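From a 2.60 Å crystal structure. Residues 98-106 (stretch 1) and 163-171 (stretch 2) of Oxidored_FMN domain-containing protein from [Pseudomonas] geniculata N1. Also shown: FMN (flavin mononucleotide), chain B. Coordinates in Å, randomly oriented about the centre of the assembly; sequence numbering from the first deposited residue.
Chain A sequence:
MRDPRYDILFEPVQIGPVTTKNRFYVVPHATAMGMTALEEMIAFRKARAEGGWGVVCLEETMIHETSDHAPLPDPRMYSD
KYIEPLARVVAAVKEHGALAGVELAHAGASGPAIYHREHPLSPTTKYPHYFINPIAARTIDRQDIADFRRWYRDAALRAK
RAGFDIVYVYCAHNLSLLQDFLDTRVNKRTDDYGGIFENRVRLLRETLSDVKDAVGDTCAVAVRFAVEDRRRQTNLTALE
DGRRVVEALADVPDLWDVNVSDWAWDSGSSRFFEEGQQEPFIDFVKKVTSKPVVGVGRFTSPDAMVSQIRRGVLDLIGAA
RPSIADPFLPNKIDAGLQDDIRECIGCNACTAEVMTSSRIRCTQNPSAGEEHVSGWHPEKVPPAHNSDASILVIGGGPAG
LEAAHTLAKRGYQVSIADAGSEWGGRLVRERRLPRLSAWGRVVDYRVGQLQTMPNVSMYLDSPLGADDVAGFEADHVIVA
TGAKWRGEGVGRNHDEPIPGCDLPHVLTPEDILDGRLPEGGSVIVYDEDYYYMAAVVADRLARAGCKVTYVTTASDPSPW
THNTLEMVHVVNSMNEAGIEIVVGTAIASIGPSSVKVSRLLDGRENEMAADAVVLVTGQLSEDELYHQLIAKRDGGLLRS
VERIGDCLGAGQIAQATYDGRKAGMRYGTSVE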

ATOM      1  N   ALA A  98      14.775 -17.842  -7.755  1.00 31.51           N
ATOM      2  CA  ALA A  98      14.279 -17.337  -6.457  1.00 29.66           C
ATOM      3  C   ALA A  98      13.925 -18.543  -5.581  1.00 28.59           C
ATOM      4  O   ALA A  98      13.530 -19.594  -6.132  1.00 25.37           O
ATOM      5  N   LEU A  99      14.066 -18.410  -4.261  1.00 28.75           N
ATOM      6  CA  LEU A  99      13.452 -19.362  -3.297  1.00 27.48           C
ATOM      7  C   LEU A  99      11.965 -18.998  -3.158  1.00 28.87           C
ATOM      8  O   LEU A  99      11.542 -17.890  -3.572  1.00 27.45           O
ATOM      9  N   ALA A 100      11.202 -19.929  -2.608  1.00 27.07           N
ATOM     10  CA  ALA A 100       9.739 -19.898  -2.481  1.00 25.12           C
ATOM     11  C   ALA A 100       9.423 -20.174  -1.009  1.00 26.40           C
ATOM     12  O   ALA A 100       9.731 -21.297  -0.527  1.00 23.73           O
ATOM     13  N   GLY A 101       8.932 -19.138  -0.315  1.00 25.80           N
ATOM     14  CA  GLY A 101       8.561 -19.193   1.105  1.00 24.25           C
ATOM     15  C   GLY A 101       7.060 -19.087   1.228  1.00 25.61           C
ATOM     16  O   GLY A 101       6.415 -18.692   0.231  1.00 25.06           O
ATOM     17  N   VAL A 102       6.509 -19.452   2.379  1.00 24.73           N
ATOM     18  CA  VAL A 102       5.042 -19.393   2.601  1.00 25.58           C
ATOM     19  C   VAL A 102       4.802 -19.025   4.066  1.00 26.81           C
ATOM     20  O   VAL A 102       5.390 -19.685   4.955  1.00 26.54           O
ATOM     21  N   GLU A 103       3.973 -18.009   4.301  1.00 24.41           N
ATOM     22  CA  GLU A 103       3.652 -17.574   5.670  1.00 27.06           C
ATOM     23  C   GLU A 103       2.479 -18.415   6.186  1.00 27.95           C
ATOM     24  O   GLU A 103       1.357 -17.927   6.191  1.00 30.19           O
ATOM     25  N   LEU A 104       2.739 -19.657   6.576  1.00 28.27           N
ATOM     26  CA  LEU A 104       1.758 -20.500   7.303  1.00 27.94           C
ATOM     27  C   LEU A 104       1.275 -19.715   8.518  1.00 26.62           C
ATOM     28  O   LEU A 104       2.122 -19.276   9.305  1.00 24.08           O
ATOM     29  N   ALA A 105      -0.043 -19.533   8.621  1.00 27.87           N
ATOM     30  CA  ALA A 105      -0.691 -18.560   9.531  1.00 28.64           C
ATOM     31  C   ALA A 105      -1.913 -19.183  10.201  1.00 27.91           C
ATOM     32  O   ALA A 105      -2.672 -19.870   9.514  1.00 30.12           O
ATOM     33  N   HIS A 106      -2.104 -18.912  11.490  1.00 27.46           N
ATOM     34  CA  HIS A 106      -3.394 -19.138  12.194  1.00 27.23           C
ATOM     35  C   HIS A 106      -3.774 -17.840  12.903  1.00 27.01           C
ATOM     36  O   HIS A 106      -2.974 -17.391  13.750  1.00 28.87           O
ATOM     37  N   GLY A 163       6.759 -27.834  -2.519  1.00 30.51           N
ATOM     38  CA  GLY A 163       8.134 -27.501  -2.940  1.00 33.25           C
ATOM     39  C   GLY A 163       8.652 -26.174  -2.408  1.00 33.09           C
ATOM     40  O   GLY A 163       9.688 -25.708  -2.935  1.00 32.48           O
ATOM     41  N   PHE A 164       7.955 -25.582  -1.433  1.00 31.97           N
ATOM     42  CA  PHE A 164       8.385 -24.358  -0.716  1.00 33.01           C
ATOM     43  C   PHE A 164       9.750 -24.640  -0.060  1.00 32.86           C
ATOM     44  O   PHE A 164       9.988 -25.733   0.513  1.00 30.08           O
ATOM     45  N   ASP A 165      10.639 -23.657  -0.137  1.00 34.69           N
ATOM     46  CA  ASP A 165      12.024 -23.721   0.403  1.00 34.62           C
ATOM     47  C   ASP A 165      12.046 -23.234   1.848  1.00 34.30           C
ATOM     48  O   ASP A 165      12.938 -23.694   2.615  1.00 33.29           O
ATOM     49  N   ILE A 166      11.147 -22.291   2.166  1.00 35.53           N
ATOM     50  CA  ILE A 166      11.085 -21.556   3.465  1.00 33.02           C
ATOM     51  C   ILE A 166       9.647 -21.644   3.974  1.00 33.68           C
ATOM     52  O   ILE A 166       8.733 -21.134   3.278  1.00 34.26           O
ATOM     53  N   VAL A 167       9.463 -22.256   5.143  1.00 31.02           N
ATOM     54  CA  VAL A 167       8.139 -22.484   5.784  1.00 29.62           C
ATOM     55  C   VAL A 167       8.127 -21.661   7.070  1.00 29.09           C
ATOM     56  O   VAL A 167       9.066 -21.846   7.858  1.00 31.27           O
ATOM     57  N   TYR A 168       7.123 -20.786   7.260  1.00 28.26           N
ATOM     58  CA  TYR A 168       7.086 -19.767   8.355  1.00 28.67           C
ATOM     59  C   TYR A 168       6.333 -20.301   9.585  1.00 28.74           C
ATOM     60  O   TYR A 168       5.479 -21.235   9.471  1.00 29.31           O
ATOM     61  N   VAL A 169       6.676 -19.735  10.743  1.00 26.15           N
ATOM     62  CA  VAL A 169       5.861 -19.770  11.989  1.00 27.64           C
ATOM     63  C   VAL A 169       5.484 -18.315  12.276  1.00 28.96           C
ATOM     64  O   VAL A 169       6.397 -17.492  12.445  1.00 30.85           O
ATOM     65  N   TYR A 170       4.198 -17.977  12.236  1.00 29.51           N
ATOM     66  CA  TYR A 170       3.758 -16.562  12.132  1.00 29.58           C
ATOM     67  C   TYR A 170       3.285 -16.078  13.493  1.00 30.98           C
ATOM     68  O   TYR A 170       2.291 -16.622  14.034  1.00 34.89           O
ATOM     69  N   CYS A 171       3.971 -15.072  14.018  1.00 29.51           N
ATOM     70  CA  CYS A 171       3.650 -14.442  15.320  1.00 29.08           C
ATOM     71  C   CYS A 171       3.876 -12.934  15.226  1.00 28.65           C
ATOM     72  O   CYS A 171       4.849 -12.459  15.798  1.00 29.18           O
TER

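Neighbouring parallel strands must satisfy their backbone polar groups while their side chains pack, and strands 99-105 and 166-171 illustrate how. Where the pairing begins, Asp165 (chi1 m) points toward the partner, and its OD2 accepts a hydrogen bond from Ala100 N at 2.9 Å; both carboxylate oxygens are also bonded elsewhere in the structure. Ala100 O serves two donors, Asp165 N at 2.6 Å and Ile166 N at 3.2 Å. The ladder continues from Val102 N to Ile166 O (2.9 Å) and from Tyr168 N to Val102 O (3.1 Å); Val102 O also receives a weak bond from Leu104 N at 3.1 Å.

Apolar groups fill the space around this ladder. Val102 (p) lays its CB over one face of the Phe164 ring, 3.8 Å from the centroid, a CH-pi contact. Leu104 CD1 (Leu104 is m, t) meets Val167 CG1 at 3.6 Å, and Leu99 CD1 reaches Ile166 CD1 at 4.0 Å.

Farther along, Glu103 (t, t) turns to the flavin: its OE2 accepts from FMN N3 at 2.8 Å while lying over a face of the Tyr170 ring, and its OE1 sits 2.6 Å from FMN O2. Finally, water 1 donates to Tyr170 O (2.5 Å) and accepts from His106 N (3.3 Å), linking the strand ends.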

ATOM      1  CB  ALA A  98      13.072 -16.455  -6.660  1.00 29.36           C
ATOM      2  CB  LEU A  99      14.140 -19.286  -1.933  1.00 27.14           C
ATOM      3  CG  LEU A  99      15.634 -19.594  -1.883  1.00 28.53           C
ATOM      4  CD1 LEU A  99      16.061 -19.846  -0.441  1.00 27.26           C
ATOM      5  CD2 LEU A  99      16.007 -20.795  -2.753  1.00 28.13           C
ATOM      6  CB  ALA A 100       9.127 -20.909  -3.409  1.00 24.48           C
ATOM      7  CB  VAL A 102       4.356 -20.710   2.208  1.00 25.92           C
ATOM      8  CG1 VAL A 102       4.889 -21.898   2.993  1.00 29.22           C
ATOM      9  CG2 VAL A 102       2.849 -20.619   2.347  1.00 25.52           C
ATOM     10  CB  GLU A 103       3.404 -16.071   5.677  1.00 29.24           C
ATOM     11  CG  GLU A 103       3.544 -15.446   7.050  1.00 28.32           C
ATOM     12  CD  GLU A 103       3.069 -14.010   7.109  1.00 30.44           C
ATOM     13  OE1 GLU A 103       3.789 -13.213   7.712  1.00 28.70           O
ATOM     14  OE2 GLU A 103       1.962 -13.701   6.555  1.00 30.11           O
ATOM     15  CB  LEU A 104       2.418 -21.819   7.704  1.00 29.07           C
ATOM     16  CG  LEU A 104       2.666 -22.789   6.546  1.00 29.14           C
ATOM     17  CD1 LEU A 104       3.122 -24.145   7.077  1.00 28.47           C
ATOM     18  CD2 LEU A 104       1.420 -22.946   5.672  1.00 27.41           C
ATOM     19  CB  ALA A 105      -1.091 -17.336   8.741  1.00 29.41           C
ATOM     20  CB  HIS A 106      -3.362 -20.345  13.150  1.00 25.58           C
ATOM     21  CG  HIS A 106      -4.734 -20.733  13.581  1.00 24.63           C
ATOM     22  ND1 HIS A 106      -5.530 -19.890  14.347  1.00 25.54           N
ATOM     23  CD2 HIS A 106      -5.489 -21.818  13.305  1.00 24.05           C
ATOM     24  CE1 HIS A 106      -6.700 -20.457  14.555  1.00 24.29           C
ATOM     25  NE2 HIS A 106      -6.710 -21.633  13.905  1.00 24.06           N
ATOM     26  CB  PHE A 164       7.307 -23.907   0.289  1.00 35.72           C
ATOM     27  CG  PHE A 164       6.037 -23.338  -0.312  1.00 34.65           C
ATOM     28  CD1 PHE A 164       6.016 -22.066  -0.873  1.00 32.91           C
ATOM     29  CD2 PHE A 164       4.859 -24.075  -0.332  1.00 34.92           C
ATOM     30  CE1 PHE A 164       4.856 -21.553  -1.435  1.00 31.17           C
ATOM     31  CE2 PHE A 164       3.699 -23.555  -0.895  1.00 33.37           C
ATOM     32  CZ  PHE A 164       3.696 -22.293  -1.433  1.00 31.30           C
ATOM     33  CB  ASP A 165      12.973 -22.882  -0.458  1.00 32.87           C
ATOM     34  CG  ASP A 165      12.962 -23.323  -1.907  1.00 34.21           C
ATOM     35  OD1 ASP A 165      13.432 -24.460  -2.193  1.00 32.19           O
ATOM     36  OD2 ASP A 165      12.449 -22.546  -2.735  1.00 36.56           O
ATOM     37  CB  ILE A 166      11.535 -20.089   3.307  1.00 35.13           C
ATOM     38  CG1 ILE A 166      12.886 -19.969   2.589  1.00 38.05           C
ATOM     39  CG2 ILE A 166      11.561 -19.393   4.659  1.00 34.62           C
ATOM     40  CD1 ILE A 166      13.199 -18.575   2.070  1.00 38.39           C
ATOM     41  CB  VAL A 167       7.924 -23.989   6.024  1.00 30.25           C
ATOM     42  CG1 VAL A 167       6.660 -24.306   6.794  1.00 31.44           C
ATOM     43  CG2 VAL A 167       7.936 -24.750   4.710  1.00 31.73           C
ATOM     44  CB  TYR A 168       6.470 -18.434   7.912  1.00 26.10           C
ATOM     45  CG  TYR A 168       7.439 -17.430   7.333  1.00 25.70           C
ATOM     46  CD1 TYR A 168       7.857 -17.492   6.012  1.00 25.54           C
ATOM     47  CD2 TYR A 168       7.889 -16.367   8.088  1.00 24.38           C
ATOM     48  CE1 TYR A 168       8.707 -16.541   5.463  1.00 24.54           C
ATOM     49  CE2 TYR A 168       8.728 -15.407   7.553  1.00 24.71           C
ATOM     50  CZ  TYR A 168       9.155 -15.493   6.240  1.00 24.27           C
ATOM     51  OH  TYR A 168      10.021 -14.553   5.742  1.00 22.30           O
ATOM     52  CB  VAL A 169       6.620 -20.432  13.153  1.00 27.39           C
ATOM     53  CG1 VAL A 169       6.160 -19.943  14.509  1.00 26.04           C
ATOM     54  CG2 VAL A 169       6.519 -21.947  13.087  1.00 28.38           C
ATOM     55  CB  TYR A 170       2.645 -16.419  11.105  1.00 30.39           C
ATOM     56  CG  TYR A 170       2.140 -15.020  10.916  1.00 29.85           C
ATOM     57  CD1 TYR A 170       2.993 -14.010  10.519  1.00 32.24           C
ATOM     58  CD2 TYR A 170       0.804 -14.708  11.081  1.00 29.44           C
ATOM     59  CE1 TYR A 170       2.538 -12.717  10.308  1.00 30.47           C
ATOM     60  CE2 TYR A 170       0.335 -13.424  10.860  1.00 27.99           C
ATOM     61  CZ  TYR A 170       1.202 -12.426  10.476  1.00 27.25           C
ATOM     62  OH  TYR A 170       0.769 -11.158  10.267  1.00 29.57           O
ATOM     63  CB  CYS A 171       4.488 -15.062  16.423  1.00 29.18           C
ATOM     64  SG  CYS A 171       4.071 -14.410  18.050  1.00 29.53           S
TER
HETATM   65  N1  FMN B 701       2.628  -8.936   6.314  1.00 30.60           N
HETATM   66  C2  FMN B 701       2.335 -10.221   6.693  1.00 31.69           C
HETATM   67  O2  FMN B 701       3.014 -10.719   7.596  1.00 34.56           O
HETATM   68  N3  FMN B 701       1.390 -10.988   6.133  1.00 29.69           N
HETATM   69  C4  FMN B 701       0.636 -10.522   5.124  1.00 28.54           C
HETATM   70  O4  FMN B 701      -0.234 -11.225   4.614  1.00 23.32           O
HETATM   71  C4A FMN B 701       0.856  -9.124   4.657  1.00 29.52           C
HETATM   72  N5  FMN B 701       0.125  -8.591   3.649  1.00 29.28           N
HETATM   73  C5A FMN B 701       0.417  -7.345   3.211  1.00 30.51           C
HETATM   74  C6  FMN B 701      -0.279  -6.820   2.125  1.00 28.75           C
HETATM   75  C7  FMN B 701       0.039  -5.555   1.672  1.00 27.65           C
HETATM   76  C7M FMN B 701      -0.755  -4.987   0.560  1.00 29.78           C
HETATM   77  C8  FMN B 701       1.118  -4.777   2.293  1.00 28.42           C
HETATM   78  C8M FMN B 701       1.454  -3.387   1.840  1.00 33.08           C
HETATM   79  C9  FMN B 701       1.816  -5.279   3.359  1.00 27.87           C
HETATM   80  C9A FMN B 701       1.524  -6.545   3.847  1.00 28.46           C
HETATM   81  N10 FMN B 701       2.258  -7.096   4.907  1.00 28.02           N
HETATM   82  C10 FMN B 701       1.940  -8.368   5.317  1.00 27.22           C
HETATM   83  C1' FMN B 701       3.373  -6.362   5.586  1.00 29.24           C
HETATM   84  C2' FMN B 701       4.652  -6.463   4.776  1.00 26.33           C
HETATM   85  O2' FMN B 701       5.056  -7.820   4.811  1.00 25.77           O
HETATM   86  C3' FMN B 701       5.759  -5.615   5.324  1.00 27.04           C
HETATM   87  O3' FMN B 701       6.120  -6.107   6.615  1.00 29.14           O
HETATM   88  C4' FMN B 701       5.421  -4.128   5.427  1.00 26.57           C
HETATM   89  O4' FMN B 701       4.738  -3.687   4.229  1.00 27.59           O
HETATM   90  C5' FMN B 701       6.667  -3.295   5.691  1.00 22.79           C
HETATM   91  O5' FMN B 701       7.552  -3.462   4.597  1.00 24.04           O
HETATM   92  P   FMN B 701       7.555  -2.404   3.370  1.00 25.80           P
HETATM   93  O1P FMN B 701       7.978  -1.081   3.966  1.00 23.09           O
HETATM   94  O2P FMN B 701       8.548  -3.013   2.431  1.00 26.19           O
HETATM   95  O3P FMN B 701       6.134  -2.403   2.838  1.00 25.32           O
HETATM   96  O   HOH W   1       0.309 -18.040  13.523  1.00 35.21           O